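Local coordinates for protein PA1221 (Pseudomonas aeruginosa, PDB 4DG8) that belongs to the ANL superfamily of AMP-binding enzymes, carries a predicted phosphopantetheine attachment site near its C-terminal end, and holds adenosine monophosphate in this model, at residues D326-A338 with A404-G416. Numbering follows the deposited sequence.
With AMP (adenosine monophosphate), chain B.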
ATOM      1  N   ASP A 326     -10.899  13.767 -22.660  1.00 37.92           N
ATOM      2  CA  ASP A 326     -12.336  13.635 -22.462  1.00 36.29           C
ATOM      3  C   ASP A 326     -12.721  13.364 -21.017  1.00 35.68           C
ATOM      4  O   ASP A 326     -13.762  13.833 -20.539  1.00 34.89           O
ATOM      5  CB  ASP A 326     -12.866  12.500 -23.321  1.00 44.03           C
ATOM      6  CG  ASP A 326     -13.691  12.994 -24.457  1.00 48.71           C
ATOM      7  OD1 ASP A 326     -13.555  14.187 -24.792  1.00 53.37           O
ATOM      8  OD2 ASP A 326     -14.475  12.197 -25.010  1.00 56.37           O
ATOM      9  N   ASP A 327     -11.895  12.581 -20.328  1.00 27.29           N
ATOM     10  CA  ASP A 327     -12.178  12.220 -18.938  1.00 25.31           C
ATOM     11  C   ASP A 327     -12.380  13.447 -18.069  1.00 25.11           C
ATOM     12  O   ASP A 327     -13.075  13.381 -17.059  1.00 30.73           O
ATOM     13  CB  ASP A 327     -11.067  11.339 -18.356  1.00 21.19           C
ATOM     14  CG  ASP A 327     -10.968   9.998 -19.055  1.00 30.50           C
ATOM     15  OD1 ASP A 327     -12.009   9.554 -19.614  1.00 31.19           O
ATOM     16  OD2 ASP A 327      -9.862   9.398 -19.045  1.00 25.01           O
ATOM     17  N   LEU A 328     -11.773  14.563 -18.466  1.00 29.74           N
ATOM     18  CA  LEU A 328     -11.802  15.764 -17.638  1.00 31.68           C
ATOM     19  C   LEU A 328     -13.176  16.411 -17.648  1.00 32.71           C
ATOM     20  O   LEU A 328     -13.436  17.355 -16.893  1.00 33.74           O
ATOM     21  CB  LEU A 328     -10.752  16.764 -18.104  1.00 28.63           C
ATOM     22  CG  LEU A 328      -9.320  16.242 -18.139  1.00 29.39           C
ATOM     23  CD1 LEU A 328      -8.417  17.332 -18.678  1.00 33.71           C
ATOM     24  CD2 LEU A 328      -8.862  15.778 -16.762  1.00 23.38           C
ATOM     25  N   GLU A 329     -14.053  15.898 -18.507  1.00 27.17           N
ATOM     26  CA  GLU A 329     -15.415  16.394 -18.589  1.00 32.34           C
ATOM     27  C   GLU A 329     -16.403  15.555 -17.781  1.00 37.40           C
ATOM     28  O   GLU A 329     -17.586  15.867 -17.762  1.00 33.64           O
ATOM     29  CB  GLU A 329     -15.880  16.434 -20.044  1.00 31.96           C
ATOM     30  CG  GLU A 329     -15.022  17.287 -20.938  1.00 34.45           C
ATOM     31  CD  GLU A 329     -14.861  18.695 -20.400  1.00 36.74           C
ATOM     32  OE1 GLU A 329     -15.884  19.331 -20.055  1.00 40.30           O
ATOM     33  OE2 GLU A 329     -13.705  19.155 -20.308  1.00 37.52           O
ATOM     34  N   GLU A 330     -15.932  14.492 -17.131  1.00 32.35           N
ATOM     35  CA  GLU A 330     -16.849  13.583 -16.444  1.00 33.14           C
ATOM     36  C   GLU A 330     -16.970  13.907 -14.956  1.00 35.34           C
ATOM     37  O   GLU A 330     -16.173  14.689 -14.420  1.00 32.62           O
ATOM     38  CB  GLU A 330     -16.352  12.134 -16.601  1.00 31.97           C
ATOM     39  CG  GLU A 330     -16.062  11.704 -18.045  1.00 40.16           C
ATOM     40  CD  GLU A 330     -17.236  10.996 -18.713  1.00 44.37           C
ATOM     41  OE1 GLU A 330     -18.301  10.866 -18.076  1.00 46.91           O
ATOM     42  OE2 GLU A 330     -17.091  10.559 -19.876  1.00 51.13           O
ATOM     43  N   ASP A 331     -17.917  13.242 -14.283  1.00 31.05           N
ATOM     44  CA  ASP A 331     -18.173  13.458 -12.856  1.00 33.77           C
ATOM     45  C   ASP A 331     -17.143  12.689 -12.038  1.00 32.42           C
ATOM     46  O   ASP A 331     -16.949  12.961 -10.861  1.00 34.30           O
ATOM     47  CB  ASP A 331     -19.570  12.956 -12.451  1.00 36.50           C
ATOM     48  CG  ASP A 331     -20.695  13.935 -12.785  1.00 41.76           C
ATOM     49  OD1 ASP A 331     -20.461  14.965 -13.453  1.00 36.99           O
ATOM     50  OD2 ASP A 331     -21.843  13.642 -12.378  1.00 50.04           O
ATOM     51  N   ASP A 332     -16.510  11.701 -12.665  1.00 29.50           N
ATOM     52  CA  ASP A 332     -15.495  10.883 -12.004  1.00 27.47           C
ATOM     53  C   ASP A 332     -14.492  10.408 -13.040  1.00 26.70           C
ATOM     54  O   ASP A 332     -14.858  10.211 -14.186  1.00 27.55           O
ATOM     55  CB  ASP A 332     -16.140   9.649 -11.360  1.00 26.57           C
ATOM     56  CG  ASP A 332     -16.790   8.719 -12.393  1.00 32.86           C
ATOM     57  OD1 ASP A 332     -17.898   9.049 -12.870  1.00 30.60           O
ATOM     58  OD2 ASP A 332     -16.199   7.664 -12.732  1.00 26.94           O
ATOM     59  N   ILE A 333     -13.240  10.203 -12.631  1.00 22.29           N
ATOM     60  CA  ILE A 333     -12.233   9.602 -13.510  1.00 26.54           C
ATOM     61  C   ILE A 333     -12.410   8.090 -13.491  1.00 29.44           C
ATOM     62  O   ILE A 333     -12.399   7.492 -12.411  1.00 20.87           O
ATOM     63  CB  ILE A 333     -10.800   9.892 -13.018  1.00 20.26           C
ATOM     64  CG1 ILE A 333     -10.580  11.398 -12.820  1.00 23.26           C
ATOM     65  CG2 ILE A 333      -9.764   9.284 -13.974  1.00 15.67           C
ATOM     66  CD1 ILE A 333     -10.796  12.231 -14.080  1.00 26.47           C
ATOM     67  N   PRO A 334     -12.576   7.461 -14.677  1.00 25.25           N
ATOM     68  CA  PRO A 334     -12.689   5.995 -14.730  1.00 23.26           C
ATOM     69  C   PRO A 334     -11.535   5.342 -13.979  1.00 26.31           C
ATOM     70  O   PRO A 334     -10.453   5.954 -13.870  1.00 21.79           O
ATOM     71  CB  PRO A 334     -12.565   5.684 -16.233  1.00 29.78           C
ATOM     72  CG  PRO A 334     -13.063   6.921 -16.926  1.00 30.83           C
ATOM     73  CD  PRO A 334     -12.648   8.080 -16.015  1.00 30.37           C
ATOM     74  N   ILE A 335     -11.778   4.160 -13.410  1.00 25.74           N
ATOM     75  CA  ILE A 335     -10.690   3.346 -12.866  1.00 24.98           C
ATOM     76  C   ILE A 335     -10.225   2.358 -13.934  1.00 32.45           C
ATOM     77  O   ILE A 335      -9.304   1.572 -13.722  1.00 30.96           O
ATOM     78  CB  ILE A 335     -11.053   2.622 -11.545  1.00 27.44           C
ATOM     79  CG1 ILE A 335     -12.255   1.684 -11.727  1.00 26.54           C
ATOM     80  CG2 ILE A 335     -11.294   3.651 -10.431  1.00 18.63           C
ATOM     81  CD1 ILE A 335     -12.670   0.926 -10.433  1.00 21.69           C
ATOM     82  N   GLY A 336     -10.852   2.446 -15.103  1.00 29.31           N
ATOM     83  CA  GLY A 336     -10.373   1.753 -16.291  1.00 20.74           C
ATOM     84  C   GLY A 336     -10.588   0.255 -16.388  1.00 24.34           C
ATOM     85  O   GLY A 336     -11.710  -0.242 -16.218  1.00 25.24           O
ATOM     86  N   LYS A 337      -9.516  -0.468 -16.707  1.00 27.33           N
ATOM     87  CA  LYS A 337      -9.612  -1.906 -16.947  1.00 30.60           C
ATOM     88  C   LYS A 337      -8.537  -2.679 -16.186  1.00 27.37           C
ATOM     89  O   LYS A 337      -7.606  -2.086 -15.642  1.00 34.89           O
ATOM     90  CB  LYS A 337      -9.523  -2.193 -18.451  1.00 32.85           C
ATOM     91  CG  LYS A 337     -10.655  -1.569 -19.275  1.00 41.60           C
ATOM     92  CD  LYS A 337     -10.407  -1.710 -20.787  1.00 42.34           C
ATOM     93  CE  LYS A 337     -11.544  -1.109 -21.615  1.00 50.90           C
ATOM     94  NZ  LYS A 337     -11.231  -1.092 -23.089  1.00 52.30           N
ATOM     95  N   ALA A 338      -8.678  -4.003 -16.150  1.00 29.08           N
ATOM     96  CA  ALA A 338      -7.717  -4.894 -15.499  1.00 29.20           C
ATOM     97  C   ALA A 338      -6.273  -4.667 -15.965  1.00 26.86           C
ATOM     98  O   ALA A 338      -5.997  -4.567 -17.155  1.00 22.71           O
ATOM     99  CB  ALA A 338      -8.113  -6.366 -15.739  1.00 22.99           C
ATOM    100  N   ALA A 404     -19.059  -0.685  -8.391  1.00 38.34           N
ATOM    101  CA  ALA A 404     -18.808   0.126  -9.573  1.00 38.02           C
ATOM    102  C   ALA A 404     -19.822  -0.190 -10.675  1.00 41.73           C
ATOM    103  O   ALA A 404     -20.741  -0.995 -10.474  1.00 39.83           O
ATOM    104  CB  ALA A 404     -17.385  -0.086 -10.068  1.00 29.06           C
ATOM    105  N   ARG A 405     -19.639   0.456 -11.829  1.00 37.53           N
ATOM    106  CA  ARG A 405     -20.467   0.260 -13.012  1.00 38.99           C
ATOM    107  C   ARG A 405     -19.569   0.444 -14.226  1.00 35.43           C
ATOM    108  O   ARG A 405     -18.562   1.155 -14.153  1.00 33.03           O
ATOM    109  CB  ARG A 405     -21.575   1.311 -13.081  1.00 43.70           C
ATOM    110  CG  ARG A 405     -21.019   2.688 -13.453  1.00 44.95           C
ATOM    111  CD  ARG A 405     -22.069   3.734 -13.764  1.00 45.22           C
ATOM    112  NE  ARG A 405     -21.445   5.056 -13.816  1.00 50.02           N
ATOM    113  CZ  ARG A 405     -21.012   5.653 -14.927  1.00 51.78           C
ATOM    114  NH1 ARG A 405     -21.153   5.063 -16.111  1.00 44.97           N
ATOM    115  NH2 ARG A 405     -20.435   6.851 -14.850  1.00 49.42           N
ATOM    116  N   TYR A 406     -19.927  -0.192 -15.339  1.00 31.38           N
ATOM    117  CA  TYR A 406     -19.249   0.055 -16.609  1.00 35.27           C
ATOM    118  C   TYR A 406     -19.825   1.299 -17.263  1.00 33.61           C
ATOM    119  O   TYR A 406     -21.018   1.577 -17.124  1.00 35.90           O
ATOM    120  CB  TYR A 406     -19.441  -1.116 -17.575  1.00 35.18           C
ATOM    121  CG  TYR A 406     -18.765  -2.402 -17.161  1.00 38.17           C
ATOM    122  CD1 TYR A 406     -17.379  -2.519 -17.169  1.00 38.70           C
ATOM    123  CD2 TYR A 406     -19.514  -3.509 -16.785  1.00 38.47           C
ATOM    124  CE1 TYR A 406     -16.758  -3.703 -16.803  1.00 37.84           C
ATOM    125  CE2 TYR A 406     -18.908  -4.691 -16.417  1.00 43.56           C
ATOM    126  CZ  TYR A 406     -17.526  -4.789 -16.425  1.00 42.27           C
ATOM    127  OH  TYR A 406     -16.923  -5.983 -16.067  1.00 32.68           O
ATOM    128  N   ASP A 407     -18.987   2.037 -17.986  1.00 40.56           N
ATOM    129  CA  ASP A 407     -19.497   3.058 -18.907  1.00 40.46           C
ATOM    130  C   ASP A 407     -19.650   2.456 -20.300  1.00 47.67           C
ATOM    131  O   ASP A 407     -19.404   1.256 -20.496  1.00 50.51           O
ATOM    132  CB  ASP A 407     -18.609   4.308 -18.945  1.00 27.17           C
ATOM    133  CG  ASP A 407     -17.199   4.029 -19.456  1.00 38.42           C
ATOM    134  OD1 ASP A 407     -16.981   2.992 -20.134  1.00 34.92           O
ATOM    135  OD2 ASP A 407     -16.302   4.860 -19.169  1.00 38.53           O
ATOM    136  N   GLU A 408     -20.043   3.285 -21.263  1.00 45.85           N
ATOM    137  CA  GLU A 408     -20.276   2.819 -22.632  1.00 54.30           C
ATOM    138  C   GLU A 408     -19.011   2.276 -23.305  1.00 53.31           C
ATOM    139  O   GLU A 408     -19.095   1.597 -24.325  1.00 58.14           O
ATOM    140  CB  GLU A 408     -20.902   3.924 -23.493  1.00 55.22           C
ATOM    141  CG  GLU A 408     -19.975   5.121 -23.773  1.00 68.60           C
ATOM    142  CD  GLU A 408     -19.710   5.997 -22.546  1.00 72.83           C
ATOM    143  OE1 GLU A 408     -20.665   6.262 -21.781  1.00 78.95           O
ATOM    144  OE2 GLU A 408     -18.548   6.426 -22.355  1.00 63.88           O
ATOM    145  N   GLN A 409     -17.844   2.575 -22.740  1.00 51.02           N
ATOM    146  CA  GLN A 409     -16.577   2.083 -23.288  1.00 48.94           C
ATOM    147  C   GLN A 409     -16.061   0.803 -22.633  1.00 46.44           C
ATOM    148  O   GLN A 409     -14.941   0.368 -22.906  1.00 46.63           O
ATOM    149  CB  GLN A 409     -15.494   3.157 -23.222  1.00 49.46           C
ATOM    150  CG  GLN A 409     -15.737   4.322 -24.145  1.00 51.59           C
ATOM    151  CD  GLN A 409     -14.689   5.398 -23.992  1.00 55.34           C
ATOM    152  OE1 GLN A 409     -13.505   5.172 -24.249  1.00 60.60           O
ATOM    153  NE2 GLN A 409     -15.115   6.578 -23.558  1.00 55.06           N
ATOM    154  N   GLY A 410     -16.852   0.216 -21.744  1.00 45.60           N
ATOM    155  CA  GLY A 410     -16.392  -0.965 -21.029  1.00 41.58           C
ATOM    156  C   GLY A 410     -15.312  -0.646 -20.007  1.00 41.57           C
ATOM    157  O   GLY A 410     -14.536  -1.521 -19.617  1.00 36.93           O
ATOM    158  N   ARG A 411     -15.248   0.616 -19.583  1.00 37.87           N
ATOM    159  CA  ARG A 411     -14.346   1.014 -18.502  1.00 36.94           C
ATOM    160  C   ARG A 411     -15.110   0.991 -17.186  1.00 30.70           C
ATOM    161  O   ARG A 411     -16.305   1.285 -17.154  1.00 35.79           O
ATOM    162  CB  ARG A 411     -13.786   2.421 -18.738  1.00 30.97           C
ATOM    163  CG  ARG A 411     -13.156   2.638 -20.092  1.00 33.71           C
ATOM    164  CD  ARG A 411     -12.740   4.098 -20.267  1.00 37.46           C
ATOM    165  NE  ARG A 411     -13.870   5.030 -20.184  1.00 28.36           N
ATOM    166  CZ  ARG A 411     -13.781   6.330 -20.467  1.00 29.40           C
ATOM    167  NH1 ARG A 411     -12.624   6.850 -20.862  1.00 25.54           N
ATOM    168  NH2 ARG A 411     -14.849   7.110 -20.368  1.00 31.16           N
ATOM    169  N   LEU A 412     -14.436   0.637 -16.099  1.00 33.51           N
ATOM    170  CA  LEU A 412     -15.091   0.653 -14.796  1.00 26.11           C
ATOM    171  C   LEU A 412     -15.128   2.050 -14.178  1.00 21.16           C
ATOM    172  O   LEU A 412     -14.170   2.822 -14.269  1.00 26.52           O
ATOM    173  CB  LEU A 412     -14.452  -0.353 -13.834  1.00 30.67           C
ATOM    174  CG  LEU A 412     -14.791  -1.824 -14.106  1.00 37.47           C
ATOM    175  CD1 LEU A 412     -13.872  -2.732 -13.309  1.00 33.65           C
ATOM    176  CD2 LEU A 412     -16.252  -2.129 -13.793  1.00 27.31           C
ATOM    177  N   ARG A 413     -16.262   2.357 -13.561  1.00 35.77           N
ATOM    178  CA  ARG A 413     -16.494   3.628 -12.895  1.00 32.14           C
ATOM    179  C   ARG A 413     -16.793   3.333 -11.419  1.00 33.97           C
ATOM    180  O   ARG A 413     -17.812   2.709 -11.098  1.00 32.38           O
ATOM    181  CB  ARG A 413     -17.670   4.327 -13.569  1.00 31.08           C
ATOM    182  CG  ARG A 413     -17.517   4.375 -15.096  1.00 39.02           C
ATOM    183  CD  ARG A 413     -16.341   5.278 -15.510  1.00 24.60           C
ATOM    184  NE  ARG A 413     -16.690   6.668 -15.265  1.00 28.55           N
ATOM    185  CZ  ARG A 413     -17.199   7.494 -16.178  1.00 34.63           C
ATOM    186  NH1 ARG A 413     -17.398   7.094 -17.435  1.00 35.80           N
ATOM    187  NH2 ARG A 413     -17.509   8.726 -15.829  1.00 32.89           N
ATOM    188  N   PHE A 414     -15.896   3.757 -10.531  1.00 29.83           N
ATOM    189  CA  PHE A 414     -16.002   3.425  -9.111  1.00 27.79           C
ATOM    190  C   PHE A 414     -17.190   4.124  -8.438  1.00 29.22           C
ATOM    191  O   PHE A 414     -17.393   5.332  -8.585  1.00 29.53           O
ATOM    192  CB  PHE A 414     -14.705   3.771  -8.392  1.00 31.88           C
ATOM    193  CG  PHE A 414     -14.690   3.385  -6.943  1.00 33.97           C
ATOM    194  CD1 PHE A 414     -14.186   2.149  -6.545  1.00 29.38           C
ATOM    195  CD2 PHE A 414     -15.166   4.260  -5.976  1.00 24.65           C
ATOM    196  CE1 PHE A 414     -14.165   1.791  -5.208  1.00 37.47           C
ATOM    197  CE2 PHE A 414     -15.143   3.910  -4.637  1.00 28.49           C
ATOM    198  CZ  PHE A 414     -14.646   2.671  -4.250  1.00 36.64           C
ATOM    199  N   ILE A 415     -17.977   3.360  -7.692  1.00 28.85           N
ATOM    200  CA  ILE A 415     -19.124   3.933  -6.997  1.00 31.94           C
ATOM    201  C   ILE A 415     -18.875   4.125  -5.503  1.00 36.15           C
ATOM    202  O   ILE A 415     -18.959   5.250  -4.988  1.00 38.58           O
ATOM    203  CB  ILE A 415     -20.415   3.135  -7.248  1.00 37.16           C
ATOM    204  CG1 ILE A 415     -20.794   3.212  -8.737  1.00 33.74           C
ATOM    205  CG2 ILE A 415     -21.548   3.669  -6.373  1.00 38.83           C
ATOM    206  CD1 ILE A 415     -21.926   2.272  -9.139  1.00 37.44           C
ATOM    207  N   GLY A 416     -18.605   3.035  -4.797  1.00 32.87           N
ATOM    208  CA  GLY A 416     -18.396   3.146  -3.359  1.00 36.31           C
ATOM    209  C   GLY A 416     -18.527   1.827  -2.619  1.00 42.25           C
ATOM    210  O   GLY A 416     -18.547   0.766  -3.234  1.00 40.49           O
TER
HETATM  211  P   AMP B 701      -5.721  -0.562   0.161  1.00 26.02           P
HETATM  212  O1P AMP B 701      -5.209  -0.036   1.484  1.00 21.91           O
HETATM  213  O2P AMP B 701      -4.883  -0.328  -1.089  1.00 21.46           O
HETATM  214  O3P AMP B 701      -5.980  -2.045   0.357  1.00 18.74           O
HETATM  215  O5' AMP B 701      -7.196  -0.025  -0.089  1.00 23.28           O
HETATM  216  C5' AMP B 701      -7.992  -0.565  -1.126  1.00 19.44           C
HETATM  217  C4' AMP B 701      -9.323   0.128  -1.222  1.00 26.58           C
HETATM  218  O4' AMP B 701      -9.129   1.553  -1.420  1.00 25.16           O
HETATM  219  C3' AMP B 701     -10.200  -0.295  -2.386  1.00 27.62           C
HETATM  220  O3' AMP B 701     -10.901  -1.508  -2.135  1.00 25.55           O
HETATM  221  C2' AMP B 701     -11.105   0.914  -2.576  1.00 26.56           C
HETATM  222  O2' AMP B 701     -12.142   0.917  -1.600  1.00 24.71           O
HETATM  223  C1' AMP B 701     -10.144   2.065  -2.266  1.00 22.01           C
HETATM  224  N9  AMP B 701      -9.508   2.603  -3.491  1.00 25.49           N
HETATM  225  C8  AMP B 701      -8.245   2.319  -3.890  1.00 23.02           C
HETATM  226  N7  AMP B 701      -7.932   2.952  -5.048  1.00 22.04           N
HETATM  227  C5  AMP B 701      -9.007   3.657  -5.430  1.00 26.91           C
HETATM  228  C6  AMP B 701      -9.350   4.551  -6.570  1.00 23.79           C
HETATM  229  N6  AMP B 701      -8.461   4.809  -7.546  1.00 20.51           N
HETATM  230  N1  AMP B 701     -10.586   5.105  -6.597  1.00 28.59           N
HETATM  231  C2  AMP B 701     -11.476   4.848  -5.615  1.00 23.97           C
HETATM  232  N3  AMP B 701     -11.230   4.051  -4.556  1.00 22.74           N
HETATM  233  C4  AMP B 701     -10.039   3.432  -4.397  1.00 23.44           C
HETATM  234  O   HOH W   1     -14.439   9.804 -21.014  1.00 38.06           O
HETATM  235  O   HOH W   2     -14.595   6.182 -11.386  1.00 22.30           O
HETATM  236  O   HOH W   3     -11.949   1.480 -23.885  1.00 42.31           O
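Arg413 takes hold of Asp332 side-on: NE gives a nearly straight bond (178°) to OD2 at 2.8 Å, and NH2 reaches OD1 at 3.0 Å from above the carboxylate plane. The same NH2 makes a weak bond to Glu330 OE1. Bends at chi2 and chi3 bring the guanidinium of Arg413 up to Asp332, and its NH1 goes to Asp407 OD2, on the anti lone pair. Asp407 OD2 also accepts from Arg411 NE, on its syn lone pair at 2.6 Å, and from Arg411 NH2, while Asp407 OD1 takes the backbone N of Gln409, closing an Asx turn, and that of Arg411. Thus both oxygens of this buried carboxylate are satisfied within the hairpin of strands 393-406 and 412-416, its tip the type I turn Asp407 to Gly410. Pro334 CG sits over one face of the Arg411 guanidinium, 3.7 Å from CZ. Arg411 NH1 makes a weak bond, within a salt bridge, to Asp327 OD1; Asp327 OD2 is held by His321 and the backbone N of Thr324, and a water joins OD1, Glu330 OE2 and Arg411 NH2. Between the backbones, Leu412 N donates to Gly336 O at 2.9 Å, and Leu412 O accepts from Ile335 N, with a weaker bond from Gly336 N, making a classic beta bulge. Nearer the nucleotide, Ile335 CG2 meets Phe414 CB at 4.0 Å. With Phe414 CG anti to the backbone N (chi1 -176°), C2 of the adenine lies over one ring face, the base inclined to it. A second water accepts from Phe414 N and donates to Asp332 OD2 and Ile333 O.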